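Side-chain contact in putative membrane protein COG4129 (Clostridium difficile, PDB 3KMI), which is of unknown function but is probably an exporter of aromatic acids in the cell membrane, seen here as its helical C-terminal domain: residues Leu164-Phe167 against Leu168-Arg171. Sequence-based numbering, arbitrary orientation.
Sequences LKQF and LVNR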
ATOM      1  N   LEU A 164      -4.646  -0.725   6.473  1.00  8.85           N
ATOM      2  CA  LEU A 164      -4.707  -1.601   7.625  1.00  9.60           C
ATOM      3  C   LEU A 164      -4.926  -3.065   7.272  1.00  9.82           C
ATOM      4  O   LEU A 164      -4.463  -3.941   7.992  1.00 11.07           O
ATOM      5  CB  LEU A 164      -5.771  -1.126   8.631  1.00  9.94           C
ATOM      6  CG  LEU A 164      -5.407   0.120   9.440  1.00 10.05           C
ATOM      7  CD1 LEU A 164      -6.670   0.465  10.294  1.00 11.07           C
ATOM      8  CD2 LEU A 164      -4.199  -0.147  10.393  1.00  7.57           C
ATOM      9  N   LYS A 165      -5.634  -3.356   6.193  1.00  9.91           N
ATOM     10  CA  LYS A 165      -5.835  -4.750   5.802  1.00  9.81           C
ATOM     11  C   LYS A 165      -4.490  -5.368   5.447  1.00  9.53           C
ATOM     12  O   LYS A 165      -4.166  -6.462   5.891  1.00  9.61           O
ATOM     13  CB  LYS A 165      -6.806  -4.876   4.620  1.00  9.10           C
ATOM     14  CG  LYS A 165      -7.245  -6.301   4.335  1.00 10.08           C
ATOM     15  CD  LYS A 165      -8.257  -6.324   3.180  1.00 11.13           C
ATOM     16  CE  LYS A 165      -8.770  -7.714   2.889  1.00 12.09           C
ATOM     17  NZ  LYS A 165      -9.831  -7.610   1.873  1.00 12.29           N
ATOM     18  N   GLN A 166      -3.710  -4.663   4.634  1.00 10.24           N
ATOM     19  CA  GLN A 166      -2.385  -5.176   4.274  1.00  9.69           C
ATOM     20  C   GLN A 166      -1.459  -5.245   5.481  1.00  9.11           C
ATOM     21  O   GLN A 166      -0.721  -6.191   5.600  1.00  9.00           O
ATOM     22  CB  GLN A 166      -1.728  -4.397   3.148  1.00 10.25           C
ATOM     23  CG  GLN A 166      -0.528  -5.218   2.590  1.00 13.70           C
ATOM     24  CD  GLN A 166      -0.928  -6.646   2.090  1.00 18.51           C
ATOM     25  OE1 GLN A 166      -1.881  -6.818   1.310  1.00 19.95           O
ATOM     26  NE2 GLN A 166      -0.174  -7.657   2.527  1.00 20.03           N
ATOM     27  N   PHE A 167      -1.521  -4.258   6.386  1.00  9.59           N
ATOM     28  CA  PHE A 167      -0.785  -4.341   7.655  1.00  9.02           C
ATOM     29  C   PHE A 167      -1.072  -5.632   8.443  1.00  9.85           C
ATOM     30  O   PHE A 167      -0.148  -6.301   8.946  1.00  9.58           O
ATOM     31  CB  PHE A 167      -1.100  -3.120   8.542  1.00  9.79           C
ATOM     32  CG  PHE A 167      -0.248  -3.045   9.775  1.00  9.90           C
ATOM     33  CD1 PHE A 167       0.936  -2.313   9.760  1.00  9.63           C
ATOM     34  CD2 PHE A 167      -0.611  -3.748  10.942  1.00  9.12           C
ATOM     35  CE1 PHE A 167       1.727  -2.236  10.857  1.00  8.18           C
ATOM     36  CE2 PHE A 167       0.181  -3.705  12.052  1.00  8.64           C
ATOM     37  CZ  PHE A 167       1.365  -2.933  12.022  1.00  9.01           C
ATOM     38  N   LEU A 168      -2.340  -6.013   8.525  1.00  8.78           N
ATOM     39  CA  LEU A 168      -2.715  -7.200   9.289  1.00  9.54           C
ATOM     40  C   LEU A 168      -2.302  -8.472   8.568  1.00  9.79           C
ATOM     41  O   LEU A 168      -1.914  -9.435   9.213  1.00  9.98           O
ATOM     42  CB  LEU A 168      -4.226  -7.234   9.604  1.00  8.52           C
ATOM     43  CG  LEU A 168      -4.725  -6.185  10.616  1.00  8.33           C
ATOM     44  CD1 LEU A 168      -6.268  -6.020  10.554  1.00  4.94           C
ATOM     45  CD2 LEU A 168      -4.267  -6.497  12.079  1.00  6.58           C
ATOM     46  N   VAL A 169      -2.349  -8.454   7.235  1.00 10.45           N
ATOM     47  CA  VAL A 169      -1.918  -9.610   6.446  1.00 11.06           C
ATOM     48  C   VAL A 169      -0.432  -9.819   6.673  1.00 10.90           C
ATOM     49  O   VAL A 169       0.027 -10.973   6.821  1.00 10.37           O
ATOM     50  CB  VAL A 169      -2.239  -9.436   4.945  1.00 11.56           C
ATOM     51  CG1 VAL A 169      -1.520 -10.502   4.076  1.00 12.16           C
ATOM     52  CG2 VAL A 169      -3.753  -9.454   4.733  1.00  9.72           C
ATOM     53  N   ASN A 170       0.296  -8.703   6.687  1.00 10.10           N
ATOM     54  CA  ASN A 170       1.744  -8.687   6.909  1.00 11.31           C
ATOM     55  C   ASN A 170       2.111  -9.164   8.313  1.00 11.00           C
ATOM     56  O   ASN A 170       3.064  -9.930   8.493  1.00 11.81           O
ATOM     57  CB  ASN A 170       2.349  -7.276   6.678  1.00 10.57           C
ATOM     58  CG  ASN A 170       2.499  -6.928   5.201  1.00 12.11           C
ATOM     59  OD1 ASN A 170       2.451  -7.796   4.349  1.00  8.85           O
ATOM     60  ND2 ASN A 170       2.673  -5.641   4.896  1.00  8.55           N
ATOM     61  N   ARG A 171       1.364  -8.723   9.313  1.00 12.25           N
ATOM     62  CA  ARG A 171       1.702  -9.072  10.694  1.00 12.39           C
ATOM     63  C   ARG A 171       1.439 -10.574  10.910  1.00 13.98           C
ATOM     64  O   ARG A 171       2.199 -11.243  11.600  1.00 13.78           O
ATOM     65  CB  ARG A 171       0.950  -8.200  11.698  1.00 13.14           C
ATOM     66  CG  ARG A 171       1.297  -8.545  13.173  1.00 11.62           C
ATOM     67  CD  ARG A 171       1.136  -7.375  14.080  1.00 11.25           C
ATOM     68  NE  ARG A 171       2.230  -6.415  13.969  1.00  9.84           N
ATOM     69  CZ  ARG A 171       2.422  -5.394  14.793  1.00  9.46           C
ATOM     70  NH1 ARG A 171       1.601  -5.201  15.836  1.00 10.30           N
ATOM     71  NH2 ARG A 171       3.477  -4.586  14.614  1.00  7.21           N
TER
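Gln166 and Asn170, one helical turn apart, are joined twice, once through the backbone and once through their amide ends. The Asn170 N to Gln166 O bond measures 2.9 Å and belongs to the run of i to i+4 bonds that also links Leu168 to Leu164, Val169 to Lys165 and Arg171 to Phe167. Beside it, Gln166 NE2 donates to Asn170 OD1 over 3.2 Å with a fairly straight N-H angle of 160°. The acceptor lies in the plane of the Gln166 amide, whereas the donor sits well above the Asn170 carbonyl plane and not on a lone pair, and the two amides are turned 57° apart. Gln166 reaches forward along the helix, its CG anti to the backbone N (chi1 -165°) and its chain bent at chi2. That bend also sets NE2 against Val169 CG1, 3.5 Å away. The other end of the Asn170 amide, ND2, bonds Gln84 OE1, while Gln84 NE2 is held by Phe167 O, so the glutamine of helix 68-95 bridges the backbone carbonyl of Phe167 and the side chain of Asn170.

Phe167 and Arg171 run side by side in the same direction. Phe167 CZ lies over one face of the guanidinium, offset toward its rim and 3.7 Å from Arg171 NH2, with the two planes inclined to one another. NH2 is further fixed by Ser22 OG of helix 7-33. On another side of the helix, Leu168 CG packs 3.5 Å from Leu164 O.

Within the helical bundle, helix 148-176 thus turns Gln166 and Asn170 to helix 68-95 and Phe167 and Arg171 to helix 7-33, while Leu164 and Leu168 meet helix 103-117, and Leu168 and Lys165 touch helix 124-140.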